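Putative hydrolase (Bacteroides ovatus, PDB 4HBS) is probably a hydrolase, its substrate not established, and folds as a five-bladed beta-propeller. Local coordinates at residues T133-P138 with M172-V177; Q154-W159 with R187-C192; V39-K44 with F344-G349. All blocks are in the same frame, centred on the assembly; numbering follows the deposited sequence.

Interaction 1 (T133-P138 with M172-V177); sequences THIRHP and MLWGAV
Ile135 meets Trp174 over the middle of one face of the indole. Its CG2 methyl lies 3.7 Å from the centroid of the Trp174 five-membered ring and only 15° off the ring normal, a CH-pi contact. The other branch of Ile135 extends along the same ring: with CG1 trans to the backbone N (chi1 -171°), CD1 comes to 3.9 Å from Trp174 CD1. On the opposite face of the indole sits the selenium of Met172, a selenomethionine in this crystal, offset toward the rim. The indole is thus sandwiched between an aliphatic branch from the loop and a neighbour on its own strand.

His134 approaches the benzo end of the same ring system from another direction. Its CD2 is 3.8 Å from Trp174 CZ2, and the two planes are inclined at 42°, an oblique pairing of the rings. Their nitrogens are tied together indirectly: His134 NE2 and Trp174 NE1 both hydrogen-bond to Tyr196 OH, on strand 187-197.

Farther along, the imidazole of His137 is set against the methyl of Ala176, with NE2 3.5 Å and CD2 3.6 Å from Ala176 CB. Pro138 CD covers part of one imidazole face, ND1 is hydrogen-bonded to Lys139 N, and the rings of Tyr158 and Phe189 abut this histidine as well.

No hydrogen bond passes directly between 133-138 and 172-177. The loop is laid on the second strand of the blade mainly through apolar, CH-pi and oblique ring contact, while the ring nitrogens of His134, Trp174 and His137 find partners elsewhere. Tyr196 OH, shared by His134 NE2 and Trp174 NE1, probably fixes the rotation of both rings and holds the Trp174 face toward Ile135.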
loop_
_atom_site.group_PDB
_atom_site.type_symbol
_atom_site.label_atom_id
_atom_site.label_comp_id
_atom_site.label_asym_id
_atom_site.label_seq_id
_atom_site.Cartn_x
_atom_site.Cartn_y
_atom_site.Cartn_z
ATOM N N THR A 133 10.153 4.306 -15.017
ATOM C CA THR A 133 10.170 3.531 -13.764
ATOM C C THR A 133 11.219 4.140 -12.771
ATOM O O THR A 133 12.345 4.446 -13.186
ATOM C CB THR A 133 10.507 2.060 -14.080
ATOM O OG1 THR A 133 9.590 1.540 -15.044
ATOM C CG2 THR A 133 10.527 1.186 -12.848
ATOM N N HIS A 134 10.839 4.338 -11.485
ATOM C CA HIS A 134 11.742 4.930 -10.505
ATOM C C HIS A 134 12.934 4.007 -10.237
ATOM O O HIS A 134 14.072 4.467 -10.353
ATOM C CB HIS A 134 11.013 5.294 -9.189
ATOM C CG HIS A 134 11.915 5.421 -8.000
ATOM N ND1 HIS A 134 12.694 6.540 -7.805
ATOM C CD2 HIS A 134 12.129 4.559 -6.982
ATOM C CE1 HIS A 134 13.351 6.334 -6.678
ATOM N NE2 HIS A 134 13.049 5.150 -6.152
ATOM N N ILE A 135 12.682 2.720 -9.873
ATOM C CA ILE A 135 13.752 1.765 -9.589
ATOM C C ILE A 135 13.542 0.553 -10.491
ATOM O O ILE A 135 12.468 -0.054 -10.522
ATOM C CB ILE A 135 13.865 1.419 -8.082
ATOM C CG1 ILE A 135 15.141 0.600 -7.798
ATOM C CG2 ILE A 135 12.640 0.710 -7.553
ATOM C CD1 ILE A 135 15.552 0.566 -6.358
ATOM N N ARG A 136 14.577 0.237 -11.252
ATOM C CA ARG A 136 14.577 -0.804 -12.263
ATOM C C ARG A 136 15.204 -2.070 -11.710
ATOM O O ARG A 136 16.168 -1.983 -10.952
ATOM C CB ARG A 136 15.381 -0.293 -13.492
ATOM C CG ARG A 136 14.598 -0.280 -14.756
ATOM C CD ARG A 136 15.192 0.601 -15.832
ATOM N NE ARG A 136 16.415 0.046 -16.433
ATOM C CZ ARG A 136 16.469 -0.946 -17.324
ATOM N NH1 ARG A 136 15.359 -1.541 -17.736
ATOM N NH2 ARG A 136 17.637 -1.345 -17.812
ATOM N N HIS A 137 14.710 -3.243 -12.118
ATOM C CA HIS A 137 15.305 -4.489 -11.666
ATOM C C HIS A 137 16.571 -4.826 -12.498
ATOM O O HIS A 137 16.505 -4.869 -13.733
ATOM C CB HIS A 137 14.319 -5.653 -11.738
ATOM C CG HIS A 137 14.793 -6.811 -10.933
ATOM N ND1 HIS A 137 15.798 -7.632 -11.383
ATOM C CD2 HIS A 137 14.454 -7.180 -9.681
ATOM C CE1 HIS A 137 16.026 -8.488 -10.401
ATOM N NE2 HIS A 137 15.238 -8.253 -9.359
ATOM N N PRO A 138 17.700 -5.176 -11.839
ATOM C CA PRO A 138 18.914 -5.551 -12.586
ATOM C C PRO A 138 18.738 -6.610 -13.675
ATOM O O PRO A 138 19.459 -6.551 -14.663
ATOM C CB PRO A 138 19.823 -6.098 -11.497
ATOM C CG PRO A 138 19.401 -5.417 -10.275
ATOM C CD PRO A 138 17.944 -5.186 -10.384
HETATM N N MSE A 172 13.753 1.245 2.668
HETATM C CA MSE A 172 12.568 0.683 2.032
HETATM C C MSE A 172 12.854 -0.643 1.353
HETATM O O MSE A 172 13.928 -0.812 0.769
HETATM C CB MSE A 172 12.072 1.675 0.985
HETATM C CG MSE A 172 10.989 1.101 0.072
HETATM SE SE MSE A 172 10.065 2.432 -0.866
HETATM C CE MSE A 172 8.425 1.544 -0.963
ATOM N N LEU A 173 11.857 -1.553 1.353
ATOM C CA LEU A 173 11.951 -2.817 0.635
ATOM C C LEU A 173 11.208 -2.716 -0.705
ATOM O O LEU A 173 10.078 -2.228 -0.759
ATOM C CB LEU A 173 11.365 -3.993 1.426
ATOM C CG LEU A 173 11.921 -4.304 2.779
ATOM C CD1 LEU A 173 11.162 -5.418 3.395
ATOM C CD2 LEU A 173 13.390 -4.675 2.731
ATOM N N TRP A 174 11.834 -3.206 -1.764
ATOM C CA TRP A 174 11.267 -3.278 -3.093
ATOM C C TRP A 174 11.208 -4.778 -3.453
ATOM O O TRP A 174 12.240 -5.448 -3.419
ATOM C CB TRP A 174 12.148 -2.486 -4.081
ATOM C CG TRP A 174 12.021 -0.998 -3.996
ATOM C CD1 TRP A 174 12.943 -0.128 -3.503
ATOM C CD2 TRP A 174 10.929 -0.200 -4.477
ATOM N NE1 TRP A 174 12.492 1.168 -3.636
ATOM C CE2 TRP A 174 11.244 1.149 -4.209
ATOM C CE3 TRP A 174 9.705 -0.496 -5.096
ATOM C CZ2 TRP A 174 10.365 2.206 -4.529
ATOM C CZ3 TRP A 174 8.851 0.548 -5.438
ATOM C CH2 TRP A 174 9.163 1.877 -5.114
ATOM N N GLY A 175 10.015 -5.292 -3.735
ATOM C CA GLY A 175 9.811 -6.698 -4.060
ATOM C C GLY A 175 10.058 -7.000 -5.520
ATOM O O GLY A 175 9.420 -6.388 -6.376
ATOM N N ALA A 176 11.000 -7.936 -5.818
ATOM C CA ALA A 176 11.362 -8.327 -7.192
ATOM C C ALA A 176 10.277 -9.194 -7.780
ATOM O O ALA A 176 9.948 -10.199 -7.173
ATOM C CB ALA A 176 12.676 -9.075 -7.192
ATOM N N VAL A 177 9.705 -8.820 -8.944
ATOM C CA VAL A 177 8.591 -9.560 -9.563
ATOM C C VAL A 177 8.954 -10.046 -10.965
ATOM O O VAL A 177 9.414 -9.250 -11.775
ATOM C CB VAL A 177 7.352 -8.650 -9.594
ATOM C CG1 VAL A 177 6.145 -9.371 -10.184
ATOM C CG2 VAL A 177 7.050 -8.132 -8.192
#

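Interaction 2 (Q154-W159 with R187-C192); sequences QDYLYW and RRFGTC
The aromatic part of the contact is the pair Tyr156 and Phe189. Their side chains cross at about a right angle with ring planes inclined at 73°, and the approach is oblique: Tyr156 CD1 lies 3.7 Å from Phe189 CZ. Phe189 CG is placed between the backbone N and the carbonyl carbon (chi1 74°), which sends its ring across to strand 156-165.

A sulfur-aromatic contact joins Cys192 and Tyr158. The thiol SG is 4.9 Å from the centroid of the Tyr158 ring, obliquely placed, while the closer touch is made by the methylene, with Cys192 CB 3.5 Å from Tyr158 CZ. The phenol hydroxyl is hydrogen-bonded to Asp215 of strand 210-218, a polar anchor for the tip of a buried ring.

Hydrogen bonds do not bridge the two segments; the firmer ones lie within 187-192. Arg188 folds back on its own strand, its NE giving a nearly straight bond of 3.0 Å to Gly190 O and its NH2 a more bent one of 2.8 Å to Thr191 OG1. The carbonyl oxygen lies in the guanidinium plane, although NE stands above the Gly190 carbonyl plane; Thr191 OG1 is tilted from the guanidinium plane. NH1 forms a salt bridge to Asp226, so three partners hold that group.

Strands 156-165 and 187-197 are not neighbours: 169-178 runs between them, antiparallel to both, in a four-stranded propeller blade. The side chains here therefore reach over the intervening strand, where Phe189 also packs on Ala176, while Cys192 touches Asp215 of the outermost strand 210-218.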
loop_
_atom_site.group_PDB
_atom_site.type_symbol
_atom_site.label_atom_id
_atom_site.label_comp_id
_atom_site.label_asym_id
_atom_site.label_seq_id
_atom_site.Cartn_x
_atom_site.Cartn_y
_atom_site.Cartn_z
ATOM N N GLN A 154 8.747 -4.980 -18.855
ATOM C CA GLN A 154 7.637 -5.906 -18.654
ATOM C C GLN A 154 8.102 -7.247 -18.149
ATOM O O GLN A 154 7.244 -8.041 -17.779
ATOM C CB GLN A 154 6.849 -6.099 -19.957
ATOM C CG GLN A 154 6.432 -4.811 -20.641
ATOM C CD GLN A 154 5.580 -3.940 -19.777
ATOM O OE1 GLN A 154 6.013 -2.893 -19.311
ATOM N NE2 GLN A 154 4.351 -4.354 -19.528
ATOM N N ASP A 155 9.435 -7.486 -18.068
ATOM C CA ASP A 155 10.006 -8.778 -17.684
ATOM C C ASP A 155 10.248 -8.858 -16.188
ATOM O O ASP A 155 9.565 -9.633 -15.504
ATOM C CB ASP A 155 11.312 -9.093 -18.471
ATOM C CG ASP A 155 12.356 -7.973 -18.629
ATOM O OD1 ASP A 155 12.060 -6.808 -18.237
ATOM O OD2 ASP A 155 13.464 -8.261 -19.142
ATOM N N TYR A 156 11.207 -8.065 -15.673
ATOM C CA TYR A 156 11.567 -8.040 -14.257
ATOM C C TYR A 156 11.299 -6.654 -13.715
ATOM O O TYR A 156 11.595 -5.667 -14.393
ATOM C CB TYR A 156 13.035 -8.448 -14.079
ATOM C CG TYR A 156 13.285 -9.836 -14.620
ATOM C CD1 TYR A 156 12.842 -10.960 -13.936
ATOM C CD2 TYR A 156 13.806 -10.023 -15.899
ATOM C CE1 TYR A 156 12.991 -12.242 -14.469
ATOM C CE2 TYR A 156 13.952 -11.298 -16.448
ATOM C CZ TYR A 156 13.549 -12.408 -15.726
ATOM O OH TYR A 156 13.705 -13.683 -16.231
ATOM N N LEU A 157 10.711 -6.559 -12.531
ATOM C CA LEU A 157 10.397 -5.243 -11.969
ATOM C C LEU A 157 10.374 -5.269 -10.451
ATOM O O LEU A 157 10.592 -6.317 -9.844
ATOM C CB LEU A 157 9.029 -4.738 -12.530
ATOM C CG LEU A 157 7.807 -5.602 -12.214
ATOM C CD1 LEU A 157 7.046 -5.077 -11.029
ATOM C CD2 LEU A 157 6.889 -5.650 -13.360
ATOM N N TYR A 158 10.150 -4.080 -9.853
ATOM C CA TYR A 158 10.071 -3.877 -8.420
ATOM C C TYR A 158 8.734 -3.263 -8.069
ATOM O O TYR A 158 8.286 -2.346 -8.760
ATOM C CB TYR A 158 11.206 -2.940 -7.938
ATOM C CG TYR A 158 12.547 -3.617 -7.706
ATOM C CD1 TYR A 158 12.660 -4.720 -6.860
ATOM C CD2 TYR A 158 13.713 -3.106 -8.262
ATOM C CE1 TYR A 158 13.890 -5.339 -6.631
ATOM C CE2 TYR A 158 14.950 -3.711 -8.030
ATOM C CZ TYR A 158 15.029 -4.849 -7.241
ATOM O OH TYR A 158 16.232 -5.470 -7.018
ATOM N N TRP A 159 8.105 -3.736 -6.989
ATOM C CA TRP A 159 6.884 -3.135 -6.482
ATOM C C TRP A 159 7.102 -2.840 -4.992
ATOM O O TRP A 159 7.927 -3.488 -4.341
ATOM C CB TRP A 159 5.657 -4.006 -6.763
ATOM C CG TRP A 159 5.083 -3.864 -8.150
ATOM C CD1 TRP A 159 5.171 -2.783 -8.983
ATOM C CD2 TRP A 159 4.311 -4.843 -8.847
ATOM N NE1 TRP A 159 4.490 -3.026 -10.149
ATOM C CE2 TRP A 159 3.933 -4.276 -10.086
ATOM C CE3 TRP A 159 3.832 -6.125 -8.516
ATOM C CZ2 TRP A 159 3.089 -4.942 -10.981
ATOM C CZ3 TRP A 159 3.060 -6.811 -9.438
ATOM C CH2 TRP A 159 2.695 -6.221 -10.651
ATOM N N ARG A 187 5.257 -13.397 -10.281
ATOM C CA ARG A 187 5.983 -14.281 -9.364
ATOM C C ARG A 187 7.038 -13.504 -8.539
ATOM O O ARG A 187 8.044 -13.037 -9.092
ATOM C CB ARG A 187 6.651 -15.412 -10.160
ATOM C CG ARG A 187 7.389 -16.447 -9.333
ATOM C CD ARG A 187 8.075 -17.466 -10.216
ATOM N NE ARG A 187 9.284 -16.927 -10.850
ATOM C CZ ARG A 187 10.478 -16.791 -10.261
ATOM N NH1 ARG A 187 10.649 -17.153 -8.988
ATOM N NH2 ARG A 187 11.507 -16.288 -10.936
ATOM N N ARG A 188 6.814 -13.391 -7.206
ATOM C CA ARG A 188 7.781 -12.769 -6.284
ATOM C C ARG A 188 8.999 -13.652 -6.226
ATOM O O ARG A 188 8.853 -14.863 -6.042
ATOM C CB ARG A 188 7.172 -12.621 -4.876
ATOM C CG ARG A 188 8.061 -11.949 -3.832
ATOM C CD ARG A 188 8.284 -10.490 -4.149
ATOM N NE ARG A 188 9.084 -9.814 -3.131
ATOM C CZ ARG A 188 8.617 -9.229 -2.031
ATOM N NH1 ARG A 188 7.314 -9.222 -1.772
ATOM N NH2 ARG A 188 9.451 -8.645 -1.177
ATOM N N PHE A 189 10.191 -13.091 -6.441
ATOM C CA PHE A 189 11.416 -13.892 -6.444
ATOM C C PHE A 189 12.574 -13.269 -5.687
ATOM O O PHE A 189 13.669 -13.823 -5.743
ATOM C CB PHE A 189 11.839 -14.184 -7.898
ATOM C CG PHE A 189 12.443 -13.050 -8.695
ATOM C CD1 PHE A 189 11.636 -12.176 -9.411
ATOM C CD2 PHE A 189 13.815 -12.952 -8.863
ATOM C CE1 PHE A 189 12.199 -11.186 -10.227
ATOM C CE2 PHE A 189 14.371 -11.942 -9.653
ATOM C CZ PHE A 189 13.559 -11.063 -10.323
ATOM N N GLY A 190 12.344 -12.204 -4.930
ATOM C CA GLY A 190 13.422 -11.575 -4.183
ATOM C C GLY A 190 13.049 -10.215 -3.665
ATOM O O GLY A 190 11.944 -9.739 -3.930
ATOM N N THR A 191 13.971 -9.583 -2.914
ATOM C CA THR A 191 13.771 -8.249 -2.338
ATOM C C THR A 191 15.035 -7.424 -2.477
ATOM O O THR A 191 16.141 -7.970 -2.493
ATOM C CB THR A 191 13.366 -8.340 -0.850
ATOM O OG1 THR A 191 12.183 -9.133 -0.732
ATOM C CG2 THR A 191 13.135 -6.971 -0.214
ATOM N N CYS A 192 14.859 -6.097 -2.555
ATOM C CA CYS A 192 15.946 -5.141 -2.606
ATOM C C CYS A 192 15.800 -4.213 -1.447
ATOM O O CYS A 192 14.686 -3.780 -1.200
ATOM C CB CYS A 192 15.916 -4.381 -3.921
ATOM S SG CYS A 192 16.867 -2.838 -3.909
#

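Interaction 3 (V39-K44 with F344-G349); sequences VYKDLK and FLDKIG
Chi1 values of -67° for Lys41 and -65° for Asp346 place each CG trans to its carbonyl carbon, and the two side chains approach from opposite directions. From there the lysine stays nearly extended until its last torsion, where the chain bends at chi4 (136°). Both CE and NZ come near one carboxylate oxygen: Lys41 CE lies 3.4 Å from Asp346 OD2, and NZ is 3.6 Å from the same atom. The salt bridge is a long one, and it is directed at OD2 more than at the other oxygen.

A water also bridges the two groups. It accepts a hydrogen bond of 3.0 Å from Lys41 NZ and donates a weak one of 3.4 Å to Asp346 OD1, so the ammonium group is joined to one carboxylate oxygen through the water and to the other by charge. Lys41 NZ also makes a long, weak ion pair with Glu25 OE2; with two acids close by, its positive charge is probably favoured. Asp346 is solvent-exposed, which would be expected to dampen the attraction.

Asp346 is the centre of an inverse gamma turn, which probably helps direct its side chain to Lys41. Just beyond it, Lys347 NZ hydrogen-bonds to Ile348 O at 2.8 Å and to Gly390 O, and its charge rests against the Phe394 ring in a cation-pi contact.

Strand 38-42 lies second from the edge of a five-stranded sheet, between 24-26 and 399-403, so N- and C-terminal strands share this blade. It leads into helix 43-48, N-capped by Asp42. The partner loop leaves strand 333-340, at the edge of the preceding blade, and continues to 356-361, the other edge of the sheet holding Lys41.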
loop_
_atom_site.group_PDB
_atom_site.type_symbol
_atom_site.label_atom_id
_atom_site.label_comp_id
_atom_site.label_asym_id
_atom_site.label_seq_id
_atom_site.Cartn_x
_atom_site.Cartn_y
_atom_site.Cartn_z
ATOM N N VAL A 39 -18.163 5.142 9.088
ATOM C CA VAL A 39 -17.328 5.040 7.889
ATOM C C VAL A 39 -17.633 6.224 6.993
ATOM O O VAL A 39 -18.805 6.568 6.805
ATOM C CB VAL A 39 -17.578 3.712 7.141
ATOM C CG1 VAL A 39 -16.668 3.591 5.927
ATOM C CG2 VAL A 39 -17.394 2.513 8.058
ATOM N N TYR A 40 -16.587 6.825 6.411
ATOM C CA TYR A 40 -16.717 7.986 5.544
ATOM C C TYR A 40 -15.925 7.840 4.294
ATOM O O TYR A 40 -14.856 7.236 4.329
ATOM C CB TYR A 40 -16.168 9.233 6.246
ATOM C CG TYR A 40 -16.896 9.650 7.492
ATOM C CD1 TYR A 40 -16.596 9.076 8.720
ATOM C CD2 TYR A 40 -17.807 10.698 7.471
ATOM C CE1 TYR A 40 -17.266 9.460 9.883
ATOM C CE2 TYR A 40 -18.466 11.112 8.630
ATOM C CZ TYR A 40 -18.188 10.494 9.836
ATOM O OH TYR A 40 -18.840 10.878 10.979
ATOM N N LYS A 41 -16.378 8.486 3.215
ATOM C CA LYS A 41 -15.613 8.606 1.986
ATOM C C LYS A 41 -14.776 9.876 2.148
ATOM O O LYS A 41 -15.370 10.925 2.389
ATOM C CB LYS A 41 -16.541 8.753 0.760
ATOM C CG LYS A 41 -17.378 7.562 0.409
ATOM C CD LYS A 41 -18.389 7.928 -0.700
ATOM C CE LYS A 41 -18.929 6.718 -1.442
ATOM N NZ LYS A 41 -20.404 6.799 -1.664
ATOM N N ASP A 42 -13.443 9.822 2.047
ATOM C CA ASP A 42 -12.643 11.058 2.138
ATOM C C ASP A 42 -12.646 11.716 0.736
ATOM O O ASP A 42 -11.887 11.297 -0.142
ATOM C CB ASP A 42 -11.207 10.778 2.657
ATOM C CG ASP A 42 -10.413 12.023 3.015
ATOM O OD1 ASP A 42 -10.638 13.072 2.386
ATOM O OD2 ASP A 42 -9.567 11.942 3.930
ATOM N N LEU A 43 -13.525 12.729 0.521
ATOM C CA LEU A 43 -13.644 13.374 -0.788
ATOM C C LEU A 43 -12.481 14.321 -1.041
ATOM O O LEU A 43 -12.168 14.570 -2.207
ATOM C CB LEU A 43 -14.972 14.105 -0.948
ATOM C CG LEU A 43 -16.259 13.314 -0.622
ATOM C CD1 LEU A 43 -17.472 14.138 -0.949
ATOM C CD2 LEU A 43 -16.317 11.984 -1.363
ATOM N N LYS A 44 -11.821 14.831 0.037
ATOM C CA LYS A 44 -10.643 15.713 -0.083
ATOM C C LYS A 44 -9.496 14.951 -0.725
ATOM O O LYS A 44 -8.845 15.474 -1.630
ATOM C CB LYS A 44 -10.211 16.221 1.311
ATOM C CG LYS A 44 -9.219 17.366 1.326
ATOM C CD LYS A 44 -8.836 17.720 2.770
ATOM C CE LYS A 44 -9.012 19.179 3.099
ATOM N NZ LYS A 44 -7.874 20.020 2.627
ATOM N N PHE A 344 -19.883 0.003 -6.504
ATOM C CA PHE A 344 -19.806 0.987 -7.594
ATOM C C PHE A 344 -18.876 2.152 -7.260
ATOM O O PHE A 344 -18.851 2.602 -6.112
ATOM C CB PHE A 344 -21.196 1.552 -7.829
ATOM C CG PHE A 344 -22.210 0.504 -8.153
ATOM C CD1 PHE A 344 -22.412 0.095 -9.460
ATOM C CD2 PHE A 344 -22.952 -0.102 -7.147
ATOM C CE1 PHE A 344 -23.382 -0.861 -9.767
ATOM C CE2 PHE A 344 -23.894 -1.087 -7.448
ATOM C CZ PHE A 344 -24.111 -1.453 -8.757
ATOM N N LEU A 345 -18.140 2.665 -8.271
ATOM C CA LEU A 345 -17.231 3.808 -8.101
ATOM C C LEU A 345 -17.926 5.117 -8.440
ATOM O O LEU A 345 -18.728 5.149 -9.364
ATOM C CB LEU A 345 -16.004 3.660 -9.007
ATOM C CG LEU A 345 -15.213 2.390 -8.876
ATOM C CD1 LEU A 345 -14.111 2.347 -9.895
ATOM C CD2 LEU A 345 -14.666 2.223 -7.477
ATOM N N ASP A 346 -17.602 6.209 -7.706
ATOM C CA ASP A 346 -18.148 7.555 -7.974
ATOM C C ASP A 346 -17.348 8.088 -9.161
ATOM O O ASP A 346 -16.285 8.683 -9.007
ATOM C CB ASP A 346 -18.067 8.449 -6.720
ATOM C CG ASP A 346 -18.944 7.962 -5.550
ATOM O OD1 ASP A 346 -19.852 7.096 -5.787
ATOM O OD2 ASP A 346 -18.751 8.466 -4.409
ATOM N N LYS A 347 -17.851 7.769 -10.348
ATOM C CA LYS A 347 -17.224 7.935 -11.641
ATOM C C LYS A 347 -18.152 8.411 -12.739
ATOM O O LYS A 347 -19.327 8.042 -12.728
ATOM C CB LYS A 347 -16.846 6.514 -12.081
ATOM C CG LYS A 347 -15.417 6.185 -12.085
ATOM C CD LYS A 347 -15.154 4.803 -12.672
ATOM C CE LYS A 347 -15.766 4.543 -14.023
ATOM N NZ LYS A 347 -15.261 5.383 -15.124
ATOM N N ILE A 348 -17.595 9.016 -13.796
ATOM C CA ILE A 348 -18.344 9.269 -15.021
ATOM C C ILE A 348 -18.391 7.888 -15.748
ATOM O O ILE A 348 -17.448 7.113 -15.639
ATOM C CB ILE A 348 -17.671 10.383 -15.882
ATOM C CG1 ILE A 348 -17.853 11.749 -15.238
ATOM C CG2 ILE A 348 -18.223 10.390 -17.314
ATOM C CD1 ILE A 348 -16.845 12.779 -15.687
ATOM N N GLY A 349 -19.471 7.588 -16.453
ATOM C CA GLY A 349 -19.583 6.334 -17.195
ATOM C C GLY A 349 -19.918 5.122 -16.347
ATOM O O GLY A 349 -20.733 5.218 -15.414
HETATM O O HOH W 1 -22.069 8.375 -3.524
#

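Interactions 1 and 2 belong to one blade, their centres 6 Å apart, and they touch: Ala176 and Val177 pair by probable backbone hydrogen bonds with Gly190 and Leu157. Interaction 1 lays a loop on strand 169-178, interaction 2 spans that strand from its two neighbours, and both rely on aromatic and aliphatic contact with most polar groups bonded elsewhere. Interaction 1 is largely buried, interaction 2 partly so. Interaction 3 lies on the opposite side of the chain's centre, about 31 Å from the first between centres. At the surface, its chemistry is a long salt bridge and a water, linking strand 38-42 to the loop between strands 333-340 and 356-361.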